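Local coordinates for protein ribose-phosphate pyrophosphokinase (Sulfolobus solfataricus, PDB 4TWB) that catalyses the transfer of the pyrophosphoryl group of ATP to the 1-hydroxyl of ribose 5-phosphate, giving the nucleotide precursor PRPP and AMP, at residues Y145-A149 / K174-I179; F160-R166 / A181-I186; I225-R230 / R256-V262. One frame throughout, in Å; residues are numbered along the deposited sequence.

Contact 1. Residues Y145-A149 / K174-I179; sequences YHQIA and KIAEEI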
loop_
_atom_site.group_PDB
_atom_site.type_symbol
_atom_site.label_atom_id
_atom_site.label_comp_id
_atom_site.label_asym_id
_atom_site.label_seq_id
_atom_site.Cartn_x
_atom_site.Cartn_y
_atom_site.Cartn_z
ATOM N N TYR A 145 -1.259 -27.573 -11.234
ATOM C CA TYR A 145 -1.954 -28.805 -10.873
ATOM C C TYR A 145 -1.059 -30.037 -10.880
ATOM O O TYR A 145 -1.114 -30.832 -9.952
ATOM C CB TYR A 145 -3.210 -29.003 -11.722
ATOM C CG TYR A 145 -4.214 -27.866 -11.583
ATOM C CD1 TYR A 145 -4.167 -26.998 -10.499
ATOM C CD2 TYR A 145 -5.217 -27.674 -12.524
ATOM C CE1 TYR A 145 -5.076 -25.967 -10.360
ATOM C CE2 TYR A 145 -6.134 -26.635 -12.394
ATOM C CZ TYR A 145 -6.058 -25.791 -11.307
ATOM O OH TYR A 145 -6.965 -24.766 -11.170
ATOM N N HIS A 146 -0.213 -30.180 -11.893
ATOM C CA HIS A 146 0.668 -31.347 -11.948
ATOM C C HIS A 146 1.584 -31.439 -10.737
ATOM O O HIS A 146 1.837 -32.537 -10.231
ATOM C CB HIS A 146 1.477 -31.415 -13.251
ATOM C CG HIS A 146 2.611 -32.399 -13.214
ATOM N ND1 HIS A 146 2.486 -33.705 -13.644
ATOM C CD2 HIS A 146 3.894 -32.264 -12.798
ATOM C CE1 HIS A 146 3.640 -34.330 -13.495
ATOM N NE2 HIS A 146 4.512 -33.477 -12.988
ATOM N N GLN A 147 2.071 -30.307 -10.245
ATOM C CA GLN A 147 2.994 -30.375 -9.115
ATOM C C GLN A 147 2.274 -30.760 -7.824
ATOM O O GLN A 147 2.845 -31.416 -6.954
ATOM C CB GLN A 147 3.728 -29.061 -8.925
ATOM C CG GLN A 147 4.626 -28.675 -10.058
ATOM C CD GLN A 147 5.592 -27.585 -9.652
ATOM O OE1 GLN A 147 5.521 -26.461 -10.142
ATOM N NE2 GLN A 147 6.490 -27.907 -8.730
ATOM N N ILE A 148 1.023 -30.343 -7.700
ATOM C CA ILE A 148 0.211 -30.729 -6.564
ATOM C C ILE A 148 -0.162 -32.203 -6.645
ATOM O O ILE A 148 -0.096 -32.921 -5.658
ATOM C CB ILE A 148 -1.050 -29.862 -6.483
ATOM C CG1 ILE A 148 -0.664 -28.434 -6.094
ATOM C CG2 ILE A 148 -2.033 -30.429 -5.469
ATOM C CD1 ILE A 148 -1.791 -27.461 -6.231
ATOM N N ALA A 149 -0.551 -32.649 -7.833
ATOM C CA ALA A 149 -0.807 -34.060 -8.054
ATOM C C ALA A 149 0.423 -34.882 -7.655
ATOM O O ALA A 149 0.331 -35.756 -6.802
ATOM C CB ALA A 149 -1.204 -34.313 -9.500
ATOM N N LYS A 174 -9.299 -31.844 -12.245
ATOM C CA LYS A 174 -8.056 -31.852 -13.018
ATOM C C LYS A 174 -6.873 -32.447 -12.240
ATOM O O LYS A 174 -5.965 -33.031 -12.823
ATOM C CB LYS A 174 -7.719 -30.455 -13.547
ATOM C CG LYS A 174 -8.708 -29.891 -14.572
ATOM C CD LYS A 174 -8.227 -28.555 -15.129
ATOM C CE LYS A 174 -9.278 -27.864 -15.981
ATOM N NZ LYS A 174 -10.447 -27.418 -15.173
ATOM N N ILE A 175 -6.881 -32.300 -10.920
ATOM C CA ILE A 175 -5.799 -32.829 -10.099
ATOM C C ILE A 175 -6.005 -34.324 -9.892
ATOM O O ILE A 175 -5.078 -35.110 -10.050
ATOM C CB ILE A 175 -5.689 -32.099 -8.735
ATOM C CG1 ILE A 175 -5.030 -30.730 -8.903
ATOM C CG2 ILE A 175 -4.881 -32.904 -7.744
ATOM C CD1 ILE A 175 -5.084 -29.850 -7.659
ATOM N N ALA A 176 -7.231 -34.713 -9.556
ATOM C CA ALA A 176 -7.561 -36.123 -9.338
ATOM C C ALA A 176 -7.422 -36.958 -10.602
ATOM O O ALA A 176 -6.947 -38.077 -10.540
ATOM C CB ALA A 176 -8.966 -36.272 -8.756
ATOM N N GLU A 177 -7.837 -36.422 -11.746
ATOM C CA GLU A 177 -7.785 -37.194 -12.989
ATOM C C GLU A 177 -6.354 -37.514 -13.388
ATOM O O GLU A 177 -6.082 -38.565 -13.948
ATOM C CB GLU A 177 -8.544 -36.503 -14.131
ATOM C CG GLU A 177 -10.056 -36.596 -13.968
ATOM C CD GLU A 177 -10.823 -36.047 -15.152
ATOM O OE1 GLU A 177 -10.281 -35.179 -15.876
ATOM O OE2 GLU A 177 -11.978 -36.486 -15.351
ATOM N N GLU A 178 -5.428 -36.620 -13.074
ATOM C CA GLU A 178 -4.035 -36.840 -13.441
ATOM C C GLU A 178 -3.380 -37.919 -12.584
ATOM O O GLU A 178 -2.338 -38.488 -12.929
ATOM C CB GLU A 178 -3.242 -35.540 -13.343
ATOM C CG GLU A 178 -1.758 -35.744 -13.554
ATOM C CD GLU A 178 -1.023 -34.470 -13.881
ATOM O OE1 GLU A 178 -1.596 -33.368 -13.680
ATOM O OE2 GLU A 178 0.136 -34.592 -14.338
ATOM N N ILE A 179 -4.004 -38.204 -11.461
ATOM C CA ILE A 179 -3.429 -39.122 -10.499
ATOM C C ILE A 179 -4.368 -40.338 -10.390
ATOM O O ILE A 179 -4.181 -41.233 -9.566
ATOM C CB ILE A 179 -3.215 -38.375 -9.152
ATOM C CG1 ILE A 179 -2.090 -38.997 -8.347
ATOM C CG2 ILE A 179 -4.521 -38.256 -8.328
ATOM C CD1 ILE A 179 -2.212 -38.675 -6.875
#
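The imidazole of His-146 and the carboxylate of Glu-178 meet with their planes 41° apart. ND1 of His-146 donates to OE2 of Glu-178 over 2.6 Å in a nearly straight bond (167° at the hydrogen). The acceptor lies almost in the ring plane, so the N-H leaves the edge of the imidazole, whereas on the other side OE2 is approached from above the carboxylate plane, 36° out of it. Glu-178 spans the gap because its CG is anti to the backbone N and the chain beyond CG stays extended. Both residues are exposed to solvent.

The segments are short pieces of helices 145-155 and 169-178 in the phosphoribosyltransferase domain; their axes approach to 8.9 Å. Helix 169-178 is the crossover helix of the unit that joins strands 159-163 and 183-185, and Ile-175 and Ala-176 rest on Ile-161 of strand 159-163.

Ile-175, itself buried, packs against helix 145-155. Its CG1 lies on CB of Tyr-145 at 3.8 Å, the two side chains crossing at about a right angle, while its CD1 reaches CG2 of Ile-148, also at 3.8 Å. The methyl of Ala-149 faces the backbone of Ile-175, with CB 4.0 Å from its carbonyl O. The exposed Lys-174 runs obliquely across Tyr-145, its CB 3.9 Å from CD2 of the ring.

Contact 2. Residues F160-R166 / A181-I186; sequences FILAPDR and APYSYI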
loop_
_atom_site.group_PDB
_atom_site.type_symbol
_atom_site.label_atom_id
_atom_site.label_comp_id
_atom_site.label_asym_id
_atom_site.label_seq_id
_atom_site.Cartn_x
_atom_site.Cartn_y
_atom_site.Cartn_z
ATOM N N PHE A 160 -8.490 -39.684 -1.870
ATOM C CA PHE A 160 -9.743 -39.199 -2.410
ATOM C C PHE A 160 -9.670 -37.665 -2.422
ATOM O O PHE A 160 -9.274 -37.038 -1.444
ATOM C CB PHE A 160 -10.923 -39.680 -1.566
ATOM C CG PHE A 160 -12.263 -39.285 -2.120
ATOM C CD1 PHE A 160 -13.001 -40.172 -2.882
ATOM C CD2 PHE A 160 -12.773 -38.021 -1.890
ATOM C CE1 PHE A 160 -14.224 -39.809 -3.394
ATOM C CE2 PHE A 160 -13.988 -37.651 -2.403
ATOM C CZ PHE A 160 -14.721 -38.548 -3.155
ATOM N N ILE A 161 -10.035 -37.051 -3.531
ATOM C CA ILE A 161 -9.885 -35.610 -3.648
ATOM C C ILE A 161 -11.212 -34.871 -3.560
ATOM O O ILE A 161 -12.081 -35.019 -4.414
ATOM C CB ILE A 161 -9.107 -35.243 -4.906
ATOM C CG1 ILE A 161 -7.622 -35.503 -4.644
ATOM C CG2 ILE A 161 -9.334 -33.797 -5.278
ATOM C CD1 ILE A 161 -6.849 -35.852 -5.868
ATOM N N LEU A 162 -11.351 -34.081 -2.498
ATOM C CA LEU A 162 -12.614 -33.444 -2.140
ATOM C C LEU A 162 -12.527 -31.936 -2.302
ATOM O O LEU A 162 -11.649 -31.295 -1.726
ATOM C CB LEU A 162 -12.960 -33.761 -0.686
ATOM C CG LEU A 162 -14.423 -33.854 -0.255
ATOM C CD1 LEU A 162 -14.536 -33.335 1.159
ATOM C CD2 LEU A 162 -15.321 -33.074 -1.179
ATOM N N ALA A 163 -13.447 -31.375 -3.084
ATOM C CA ALA A 163 -13.542 -29.927 -3.291
ATOM C C ALA A 163 -14.633 -29.332 -2.395
ATOM O O ALA A 163 -15.762 -29.801 -2.414
ATOM C CB ALA A 163 -13.837 -29.632 -4.746
ATOM N N PRO A 164 -14.294 -28.298 -1.609
ATOM C CA PRO A 164 -15.179 -27.736 -0.582
ATOM C C PRO A 164 -16.471 -27.140 -1.126
ATOM O O PRO A 164 -17.453 -27.067 -0.387
ATOM C CB PRO A 164 -14.323 -26.645 0.060
ATOM C CG PRO A 164 -12.930 -27.040 -0.233
ATOM C CD PRO A 164 -12.972 -27.661 -1.591
ATOM N N ASP A 165 -16.472 -26.723 -2.386
ATOM C CA ASP A 165 -17.673 -26.172 -3.020
ATOM C C ASP A 165 -17.610 -26.412 -4.520
ATOM O O ASP A 165 -16.608 -26.915 -5.018
ATOM C CB ASP A 165 -17.857 -24.668 -2.705
ATOM C CG ASP A 165 -16.564 -23.856 -2.834
ATOM O OD1 ASP A 165 -15.977 -23.821 -3.939
ATOM O OD2 ASP A 165 -16.149 -23.230 -1.828
ATOM N N ARG A 166 -18.666 -26.070 -5.249
ATOM C CA ARG A 166 -18.624 -26.270 -6.696
ATOM C C ARG A 166 -17.547 -25.403 -7.360
ATOM O O ARG A 166 -17.066 -25.713 -8.447
ATOM C CB ARG A 166 -19.991 -26.036 -7.343
ATOM C CG ARG A 166 -20.027 -26.468 -8.802
ATOM C CD ARG A 166 -21.434 -26.745 -9.309
ATOM N NE ARG A 166 -21.414 -27.398 -10.619
ATOM C CZ ARG A 166 -21.629 -28.698 -10.817
ATOM N NH1 ARG A 166 -21.893 -29.498 -9.792
ATOM N NH2 ARG A 166 -21.584 -29.199 -12.043
ATOM N N ALA A 181 -7.290 -40.670 -9.205
ATOM C CA ALA A 181 -7.990 -40.799 -7.942
ATOM C C ALA A 181 -9.462 -40.426 -8.112
ATOM O O ALA A 181 -9.842 -39.786 -9.101
ATOM C CB ALA A 181 -7.337 -39.930 -6.918
ATOM N N PRO A 182 -10.303 -40.852 -7.160
ATOM C CA PRO A 182 -11.720 -40.483 -7.147
ATOM C C PRO A 182 -11.850 -39.059 -6.627
ATOM O O PRO A 182 -11.014 -38.629 -5.837
ATOM C CB PRO A 182 -12.326 -41.454 -6.123
ATOM C CG PRO A 182 -11.222 -42.390 -5.725
ATOM C CD PRO A 182 -9.950 -41.722 -6.029
ATOM N N TYR A 183 -12.886 -38.347 -7.049
ATOM C CA TYR A 183 -13.073 -36.971 -6.616
ATOM C C TYR A 183 -14.547 -36.656 -6.444
ATOM O O TYR A 183 -15.397 -37.242 -7.106
ATOM C CB TYR A 183 -12.434 -35.999 -7.626
ATOM C CG TYR A 183 -13.131 -35.978 -8.970
ATOM C CD1 TYR A 183 -14.182 -35.108 -9.204
ATOM C CD2 TYR A 183 -12.749 -36.831 -9.992
ATOM C CE1 TYR A 183 -14.839 -35.084 -10.414
ATOM C CE2 TYR A 183 -13.402 -36.815 -11.213
ATOM C CZ TYR A 183 -14.450 -35.937 -11.418
ATOM O OH TYR A 183 -15.118 -35.910 -12.626
ATOM N N SER A 184 -14.846 -35.728 -5.552
ATOM C CA SER A 184 -16.204 -35.232 -5.417
ATOM C C SER A 184 -16.209 -33.835 -4.814
ATOM O O SER A 184 -15.168 -33.307 -4.435
ATOM C CB SER A 184 -17.052 -36.183 -4.580
ATOM O OG SER A 184 -18.427 -35.862 -4.691
ATOM N N TYR A 185 -17.389 -33.235 -4.732
ATOM C CA TYR A 185 -17.510 -31.920 -4.148
ATOM C C TYR A 185 -18.678 -31.851 -3.173
ATOM O O TYR A 185 -19.661 -32.577 -3.316
ATOM C CB TYR A 185 -17.655 -30.875 -5.245
ATOM C CG TYR A 185 -19.041 -30.758 -5.811
ATOM C CD1 TYR A 185 -19.459 -31.580 -6.845
ATOM C CD2 TYR A 185 -19.930 -29.810 -5.322
ATOM C CE1 TYR A 185 -20.731 -31.469 -7.376
ATOM C CE2 TYR A 185 -21.202 -29.690 -5.845
ATOM C CZ TYR A 185 -21.599 -30.523 -6.872
ATOM O OH TYR A 185 -22.867 -30.405 -7.392
ATOM N N ILE A 186 -18.550 -30.985 -2.171
ATOM C CA ILE A 186 -19.613 -30.732 -1.212
ATOM C C ILE A 186 -20.629 -29.752 -1.794
ATOM O O ILE A 186 -20.266 -28.774 -2.441
ATOM C CB ILE A 186 -19.044 -30.195 0.098
ATOM C CG1 ILE A 186 -18.204 -31.273 0.779
ATOM C CG2 ILE A 186 -20.155 -29.745 1.014
ATOM C CD1 ILE A 186 -17.412 -30.759 1.955
#
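With CG anti to the backbone N (chi1 -176°), the ring of Phe-160 swings across to the neighbouring strand. Pro-182 O and Tyr-183 CA lie over one face, both displaced toward the rim, and CB of Ser-184 comes to the edge, 3.6 Å from CZ of Phe-160. CB of Pro-182 packs at the same distance from CD1 of that ring. In Tyr-185, CG sits between the backbone N and the carbonyl carbon (chi1 80°), and the phenol extends beside the loop after Ala-163. There Arg-166 brings NH1 to within 2.7 Å of Tyr-185 OH; the bond is weak, bent to 115° at the hydrogen.

The backbones pair in parallel register, Ile-161 with Tyr-183 and Ala-163 with Tyr-185. Ile-161 N donates to Pro-182 O at 3.0 Å, and Ile-161 O accepts from Ser-184 N. The same pattern recurs two residues on, where Ala-163 N binds Ser-184 O at 2.9 Å and Ala-163 O accepts from Ile-186 N. CD2 of Leu-162 meets CG1 of Ile-186 at 3.9 Å on the face opposite Ala-163.

Strand 183-185 is an outermost strand of the parallel sheet within this chain, joined to strand 159-163 by the beta-alpha-beta crossover through helix 169-178. The loop leaving strand 159-163 carries Asp-165, predicted to bind magnesium, consistent with the active-site loops at the C-terminal strand ends of the phosphoribosyltransferase fold.

Contact 3. Residues I225-R230 / R256-V262; sequences IVQATR and RLREVGV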
loop_
_atom_site.group_PDB
_atom_site.type_symbol
_atom_site.label_atom_id
_atom_site.label_comp_id
_atom_site.label_asym_id
_atom_site.label_seq_id
_atom_site.Cartn_x
_atom_site.Cartn_y
_atom_site.Cartn_z
ATOM N N ILE A 225 -12.603 -25.044 4.914
ATOM C CA ILE A 225 -11.861 -26.291 5.058
ATOM C C ILE A 225 -12.269 -27.042 6.320
ATOM O O ILE A 225 -12.260 -28.271 6.349
ATOM C CB ILE A 225 -10.339 -26.022 5.078
ATOM C CG1 ILE A 225 -9.898 -25.350 3.769
ATOM C CG2 ILE A 225 -9.549 -27.302 5.336
ATOM C CD1 ILE A 225 -10.161 -26.185 2.525
ATOM N N VAL A 226 -12.638 -26.305 7.361
ATOM C CA VAL A 226 -13.060 -26.927 8.612
ATOM C C VAL A 226 -14.434 -27.572 8.487
ATOM O O VAL A 226 -14.629 -28.697 8.908
ATOM C CB VAL A 226 -13.065 -25.938 9.788
ATOM C CG1 VAL A 226 -13.920 -26.470 10.917
ATOM C CG2 VAL A 226 -11.649 -25.688 10.272
ATOM N N GLN A 227 -15.390 -26.855 7.913
ATOM C CA GLN A 227 -16.708 -27.437 7.665
ATOM C C GLN A 227 -16.611 -28.656 6.766
ATOM O O GLN A 227 -17.374 -29.602 6.920
ATOM C CB GLN A 227 -17.660 -26.419 7.044
ATOM C CG GLN A 227 -18.115 -25.345 8.013
ATOM C CD GLN A 227 -19.330 -24.592 7.509
ATOM O OE1 GLN A 227 -19.987 -25.021 6.557
ATOM N NE2 GLN A 227 -19.637 -23.464 8.146
ATOM N N ALA A 228 -15.671 -28.635 5.826
ATOM C CA ALA A 228 -15.483 -29.765 4.920
ATOM C C ALA A 228 -14.797 -30.946 5.602
ATOM O O ALA A 228 -15.053 -32.085 5.257
ATOM C CB ALA A 228 -14.707 -29.340 3.698
ATOM N N THR A 229 -13.922 -30.676 6.569
ATOM C CA THR A 229 -13.273 -31.744 7.322
ATOM C C THR A 229 -14.276 -32.539 8.171
ATOM O O THR A 229 -14.072 -33.716 8.424
ATOM C CB THR A 229 -12.122 -31.202 8.192
ATOM O OG1 THR A 229 -11.105 -30.670 7.345
ATOM C CG2 THR A 229 -11.517 -32.294 9.031
ATOM N N ARG A 230 -15.362 -31.896 8.596
ATOM C CA ARG A 230 -16.431 -32.568 9.330
ATOM C C ARG A 230 -17.089 -33.621 8.459
ATOM O O ARG A 230 -17.006 -34.805 8.757
ATOM C CB ARG A 230 -17.514 -31.584 9.765
ATOM C CG ARG A 230 -17.024 -30.364 10.488
ATOM C CD ARG A 230 -16.597 -30.659 11.900
ATOM N NE ARG A 230 -16.432 -29.405 12.628
ATOM C CZ ARG A 230 -16.013 -29.311 13.881
ATOM N NH1 ARG A 230 -15.710 -30.402 14.571
ATOM N NH2 ARG A 230 -15.897 -28.118 14.440
ATOM N N ARG A 256 -6.752 -23.895 14.391
ATOM C CA ARG A 256 -8.163 -24.188 14.178
ATOM C C ARG A 256 -8.337 -25.448 13.328
ATOM O O ARG A 256 -9.343 -26.150 13.445
ATOM C CB ARG A 256 -8.863 -22.991 13.522
ATOM C CG ARG A 256 -10.391 -23.063 13.462
ATOM C CD ARG A 256 -10.990 -21.792 12.824
ATOM N NE ARG A 256 -10.674 -20.585 13.604
ATOM C CZ ARG A 256 -9.914 -19.575 13.180
ATOM N NH1 ARG A 256 -9.387 -19.592 11.964
ATOM N NH2 ARG A 256 -9.688 -18.537 13.971
ATOM N N LEU A 257 -7.347 -25.737 12.485
ATOM C CA LEU A 257 -7.385 -26.911 11.612
ATOM C C LEU A 257 -6.887 -28.181 12.302
ATOM O O LEU A 257 -7.508 -29.231 12.189
ATOM C CB LEU A 257 -6.602 -26.667 10.316
ATOM C CG LEU A 257 -7.281 -25.762 9.279
ATOM C CD1 LEU A 257 -6.365 -25.509 8.103
ATOM C CD2 LEU A 257 -8.594 -26.340 8.798
ATOM N N ARG A 258 -5.763 -28.084 13.005
ATOM C CA ARG A 258 -5.238 -29.206 13.776
ATOM C C ARG A 258 -6.295 -29.738 14.738
ATOM O O ARG A 258 -6.402 -30.949 14.954
ATOM C CB ARG A 258 -3.978 -28.787 14.545
ATOM C CG ARG A 258 -3.445 -29.830 15.520
ATOM C CD ARG A 258 -2.076 -29.442 16.071
ATOM N NE ARG A 258 -1.061 -29.328 15.020
ATOM C CZ ARG A 258 -0.421 -28.204 14.700
ATOM N NH1 ARG A 258 -0.670 -27.074 15.355
ATOM N NH2 ARG A 258 0.482 -28.209 13.726
ATOM N N GLU A 259 -7.085 -28.826 15.301
ATOM C CA GLU A 259 -8.125 -29.183 16.266
ATOM C C GLU A 259 -9.230 -30.057 15.665
ATOM O O GLU A 259 -9.760 -30.941 16.333
ATOM C CB GLU A 259 -8.730 -27.924 16.906
ATOM C CG GLU A 259 -7.899 -27.323 18.049
ATOM C CD GLU A 259 -8.331 -25.903 18.430
ATOM O OE1 GLU A 259 -7.543 -25.200 19.104
ATOM O OE2 GLU A 259 -9.455 -25.492 18.054
ATOM N N VAL A 260 -9.580 -29.804 14.408
ATOM C CA VAL A 260 -10.591 -30.596 13.710
ATOM C C VAL A 260 -9.950 -31.812 13.046
ATOM O O VAL A 260 -10.618 -32.583 12.358
ATOM C CB VAL A 260 -11.353 -29.754 12.671
ATOM C CG1 VAL A 260 -12.495 -30.540 12.076
ATOM C CG2 VAL A 260 -11.892 -28.501 13.318
ATOM N N GLY A 261 -8.647 -31.976 13.262
ATOM C CA GLY A 261 -7.946 -33.172 12.837
ATOM C C GLY A 261 -7.343 -33.168 11.443
ATOM O O GLY A 261 -7.157 -34.224 10.845
ATOM N N VAL A 262 -7.036 -31.993 10.909
ATOM C CA VAL A 262 -6.303 -31.940 9.661
ATOM C C VAL A 262 -4.827 -32.187 9.971
ATOM O O VAL A 262 -4.141 -31.361 10.575
ATOM C CB VAL A 262 -6.527 -30.629 8.903
ATOM C CG1 VAL A 262 -5.571 -30.534 7.735
ATOM C CG2 VAL A 262 -7.961 -30.542 8.424
#
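The guanidinium of Arg-230 receives CG1 of Val-260 over one face, 3.8 Å above its plane and offset toward the rim. A bend at chi2 (-74°) folds the arginine chain back over the valine, and the two side chains cross at about a right angle. The other methyl of Val-260, CG2, packs on CG1 of Val-226 at 3.7 Å.

Next along the interface, CD2 of Leu-257 touches two side chains, 3.5 Å from CG2 of Val-226 and 3.7 Å from CG2 of Ile-225. These segments come from helices 223-233 and 253-259 of the phosphoribosyltransferase domain, and Ile-225, Thr-229 and Val-262 also touch strand 239-244. Helix 253-259 ends in a Schellman motif: Gly-261 has positive phi, its N bonds to Arg-258 O, and Val-262 N bonds back to Leu-257 O at 3.1 Å, which turns the chain into strand 262-268.

Thr-229 faces this turn. Its OG1 donates to Ile-225 O at 2.8 Å, and the backbone N of Thr-229 reaches the same oxygen from the opposite face of the carbonyl plane. With the hydroxyl held against its own helix, CG2 points across to Val-260, 3.6 Å from CG1 of that residue.

Following the chain, helix 145-155 opens contact 1 and leads into strand 159-163, which opens contact 2. Helix 169-178 then closes contact 1 before strand 183-185 closes contact 2, so the two loops cross rather than nest. They also touch: Ala-176 O probably accepts a hydrogen bond from Ala-181 N at 2.9 Å, and Ala-176 CB packs on Tyr-183 CB at 3.7 Å. Contact 3 follows in series, its loop running from helix 223-233 through strand 239-244 to helix 253-259. It meets contact 2 where Ile-186 CD1 packs on Ala-228 CB at 3.5 Å. Contacts 1 and 3 remain about 12 Å apart at their nearest atoms, with contact 2 touching both.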